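Local coordinates for FMN-dependent nitronate monooxygenase (Shewanella oneidensis, PDB 5LSM), which binds FMN and probably uses it to oxidise propionate 3-nitronate with molecular oxygen, yielding 3-oxopropanoate and so detoxifying the nitronate, at residues A[67-72]-A[128-133]. Residues are numbered along the deposited sequence; the frame is centred on the assembly and turned at random.
Sequences NVNFFC and VVSFHF. With FMN (flavin mononucleotide), chain I.
Ser130 sits between two asparagines of the neighbouring strand and ties them together. Its OG donates to Asn67 OD1 at 2.6 Å, arriving in the carbonyl plane on a lone pair, and accepts a hydrogen from Asn69 ND2 at 2.9 Å, with the serine oxygen almost in that amide's plane. With OG placed between the backbone N and the carbonyl carbon (chi1 55°), the hydroxyl stands where both amides can meet it. The bond to Ser130 is consistent with fixing the rotation of the Asn69 amide, whose OD1 accepts from N3 of the flavin at 2.7 Å, while its ND2 adds a weak bond to FMN O2. Ser40 OG is hydrogen-bonded to Asn67 ND2, so both polar ends of this buried amide have a partner. Strands 67-71 and 128-132, which carry these side chains, run parallel as adjacent staves of the TIM barrel that the family shares, stitched by alternating backbone bonds from Val68 N to Val128 O through to Cys72 N to His132 O. Asn69, Phe71 and His132 face the flavin; Val68, Phe70, Val129 and Phe131 turn to the opposite face, where helices 115-124 and 138-145 cover them. Near the FMN, His132 lays one ring face against the pyrimidine carbonyl, ND1 2.9 Å from FMN O2, while its NE2 is bonded to His182 O. Phe133 points an edge at the face of Phe71, CE2 standing 3.6 Å above the ring centre, and the planes meet at 58°; the Phe71 rim faces FMN N3. An alanine in place of Phe71 would probably open a gap beside the flavin and leave the Phe133 edge without its aromatic partner. The less buried side is at Cys72, the one touching residue that is partly exposed; its SG lies obliquely to the Phe131 ring, 3.9 Å from Phe131 CB.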
loop_
_atom_site.group_PDB
_atom_site.type_symbol
_atom_site.label_atom_id
_atom_site.label_comp_id
_atom_site.label_asym_id
_atom_site.label_seq_id
_atom_site.Cartn_x
_atom_site.Cartn_y
_atom_site.Cartn_z
ATOM N N ASN A 67 20.207 9.980 15.684
ATOM C CA ASN A 67 19.476 8.729 15.821
ATOM C C ASN A 67 20.425 7.669 15.323
ATOM O O ASN A 67 20.932 7.788 14.225
ATOM C CB ASN A 67 18.220 8.803 14.945
ATOM C CG ASN A 67 17.594 7.436 14.645
ATOM O OD1 ASN A 67 17.686 6.483 15.427
ATOM N ND2 ASN A 67 16.871 7.373 13.539
ATOM N N VAL A 68 20.805 6.726 16.182
ATOM C CA VAL A 68 21.615 5.584 15.728
ATOM C C VAL A 68 20.732 4.346 15.619
ATOM O O VAL A 68 19.881 4.097 16.488
ATOM C CB VAL A 68 22.851 5.313 16.638
ATOM C CG1 VAL A 68 23.602 6.599 16.899
ATOM C CG2 VAL A 68 22.443 4.677 17.959
ATOM N N ASN A 69 20.874 3.634 14.501
ATOM C CA ASN A 69 19.927 2.583 14.116
ATOM C C ASN A 69 20.572 1.205 14.174
ATOM O O ASN A 69 21.696 1.030 13.687
ATOM C CB ASN A 69 19.413 2.842 12.699
ATOM C CG ASN A 69 18.427 1.798 12.243
ATOM O OD1 ASN A 69 18.788 0.852 11.529
ATOM N ND2 ASN A 69 17.195 1.895 12.742
ATOM N N PHE A 70 19.833 0.227 14.706
ATOM C CA PHE A 70 20.300 -1.151 14.799
ATOM C C PHE A 70 19.220 -2.161 14.434
ATOM O O PHE A 70 18.024 -1.899 14.609
ATOM C CB PHE A 70 20.772 -1.455 16.221
ATOM C CG PHE A 70 22.045 -0.784 16.582
ATOM C CD1 PHE A 70 22.037 0.478 17.163
ATOM C CD2 PHE A 70 23.260 -1.397 16.319
ATOM C CE1 PHE A 70 23.225 1.108 17.496
ATOM C CE2 PHE A 70 24.451 -0.772 16.653
ATOM C CZ PHE A 70 24.432 0.490 17.233
ATOM N N PHE A 71 19.668 -3.342 14.001
ATOM C CA PHE A 71 18.801 -4.501 13.835
ATOM C C PHE A 71 18.813 -5.311 15.095
ATOM O O PHE A 71 19.886 -5.658 15.578
ATOM C CB PHE A 71 19.305 -5.413 12.717
ATOM C CG PHE A 71 19.170 -4.838 11.358
ATOM C CD1 PHE A 71 18.446 -3.668 11.135
ATOM C CD2 PHE A 71 19.731 -5.490 10.281
ATOM C CE1 PHE A 71 18.322 -3.149 9.857
ATOM C CE2 PHE A 71 19.587 -4.987 8.998
ATOM C CZ PHE A 71 18.888 -3.815 8.790
ATOM N N CYS A 72 17.632 -5.724 15.547
ATOM C CA CYS A 72 17.524 -6.676 16.655
ATOM C C CYS A 72 16.591 -7.839 16.271
ATOM O O CYS A 72 15.528 -8.048 16.855
ATOM C CB CYS A 72 17.020 -5.969 17.902
ATOM S SG CYS A 72 15.451 -5.158 17.616
ATOM N N VAL A 128 18.624 9.628 20.234
ATOM C CA VAL A 128 17.720 8.532 19.976
ATOM C C VAL A 128 18.407 7.297 19.426
ATOM O O VAL A 128 19.438 7.384 18.755
ATOM C CB VAL A 128 16.433 8.944 19.172
ATOM C CG1 VAL A 128 16.212 10.453 19.152
ATOM C CG2 VAL A 128 16.428 8.369 17.779
ATOM N N VAL A 129 17.875 6.150 19.849
ATOM C CA VAL A 129 18.274 4.844 19.381
ATOM C C VAL A 129 17.039 4.174 18.736
ATOM O O VAL A 129 15.973 4.038 19.362
ATOM C CB VAL A 129 18.736 3.977 20.566
ATOM C CG1 VAL A 129 19.025 2.552 20.119
ATOM C CG2 VAL A 129 19.950 4.587 21.242
ATOM N N SER A 130 17.170 3.805 17.473
ATOM C CA SER A 130 16.063 3.247 16.748
ATOM C C SER A 130 16.411 1.803 16.484
ATOM O O SER A 130 17.582 1.459 16.376
ATOM C CB SER A 130 15.816 4.015 15.437
ATOM O OG SER A 130 16.999 4.065 14.646
ATOM N N PHE A 131 15.388 0.960 16.398
ATOM C CA PHE A 131 15.579 -0.459 16.146
ATOM C C PHE A 131 14.697 -0.863 14.986
ATOM O O PHE A 131 13.599 -0.335 14.838
ATOM C CB PHE A 131 15.225 -1.288 17.392
ATOM C CG PHE A 131 16.252 -1.210 18.466
ATOM C CD1 PHE A 131 17.493 -1.791 18.289
ATOM C CD2 PHE A 131 16.020 -0.476 19.607
ATOM C CE1 PHE A 131 18.474 -1.672 19.250
ATOM C CE2 PHE A 131 16.987 -0.388 20.592
ATOM C CZ PHE A 131 18.215 -0.988 20.412
ATOM N N HIS A 132 15.219 -1.749 14.139
ATOM C CA HIS A 132 14.425 -2.478 13.144
ATOM C C HIS A 132 14.213 -3.952 13.566
ATOM O O HIS A 132 15.131 -4.604 14.088
ATOM C CB HIS A 132 15.150 -2.427 11.798
ATOM C CG HIS A 132 14.254 -2.187 10.629
ATOM N ND1 HIS A 132 13.366 -1.138 10.577
ATOM C CD2 HIS A 132 14.162 -2.818 9.435
ATOM C CE1 HIS A 132 12.757 -1.137 9.407
ATOM N NE2 HIS A 132 13.207 -2.159 8.701
ATOM N N PHE A 133 13.026 -4.471 13.271
ATOM C CA PHE A 133 12.606 -5.822 13.667
ATOM C C PHE A 133 12.372 -5.928 15.180
ATOM O O PHE A 133 12.807 -6.888 15.808
ATOM C CB PHE A 133 13.611 -6.918 13.217
ATOM C CG PHE A 133 14.163 -6.726 11.833
ATOM C CD1 PHE A 133 13.325 -6.597 10.750
ATOM C CD2 PHE A 133 15.530 -6.693 11.619
ATOM C CE1 PHE A 133 13.836 -6.387 9.478
ATOM C CE2 PHE A 133 16.048 -6.460 10.358
ATOM C CZ PHE A 133 15.194 -6.331 9.278
HETATM N N1 FMN I . 15.441 1.077 8.201
HETATM C C2 FMN I . 16.201 0.685 9.264
HETATM O O2 FMN I . 15.666 0.577 10.396
HETATM N N3 FMN I . 17.511 0.384 9.142
HETATM C C4 FMN I . 18.146 0.463 7.962
HETATM O O4 FMN I . 19.350 0.175 7.847
HETATM C C4A FMN I . 17.375 0.871 6.772
HETATM N N5 FMN I . 17.972 0.992 5.584
HETATM C C5A FMN I . 17.301 1.430 4.504
HETATM C C6 FMN I . 18.005 1.553 3.309
HETATM C C7 FMN I . 17.377 2.011 2.169
HETATM C C7M FMN I . 18.180 2.097 0.896
HETATM C C8 FMN I . 15.931 2.369 2.224
HETATM C C8M FMN I . 15.240 2.858 0.970
HETATM C C9 FMN I . 15.216 2.243 3.424
HETATM C C9A FMN I . 15.851 1.778 4.588
HETATM N N10 FMN I . 15.201 1.666 5.857
HETATM C C10 FMN I . 15.952 1.195 6.955
HETATM C "C1'" FMN I . 13.767 1.952 6.045
HETATM C "C2'" FMN I . 13.523 3.417 6.363
HETATM O "O2'" FMN I . 13.798 3.643 7.758
HETATM C "C3'" FMN I . 12.076 3.820 6.045
HETATM O "O3'" FMN I . 11.176 2.841 6.577
HETATM C "C4'" FMN I . 11.773 3.937 4.550
HETATM O "O4'" FMN I . 12.870 4.454 3.787
HETATM C "C5'" FMN I . 10.549 4.823 4.385
HETATM O "O5'" FMN I . 10.086 4.832 3.036
HETATM P P FMN I . 10.686 5.788 1.889
HETATM O O1P FMN I . 11.100 7.087 2.545
HETATM O O2P FMN I . 9.523 5.928 0.941
HETATM O O3P FMN I . 11.824 4.979 1.378
#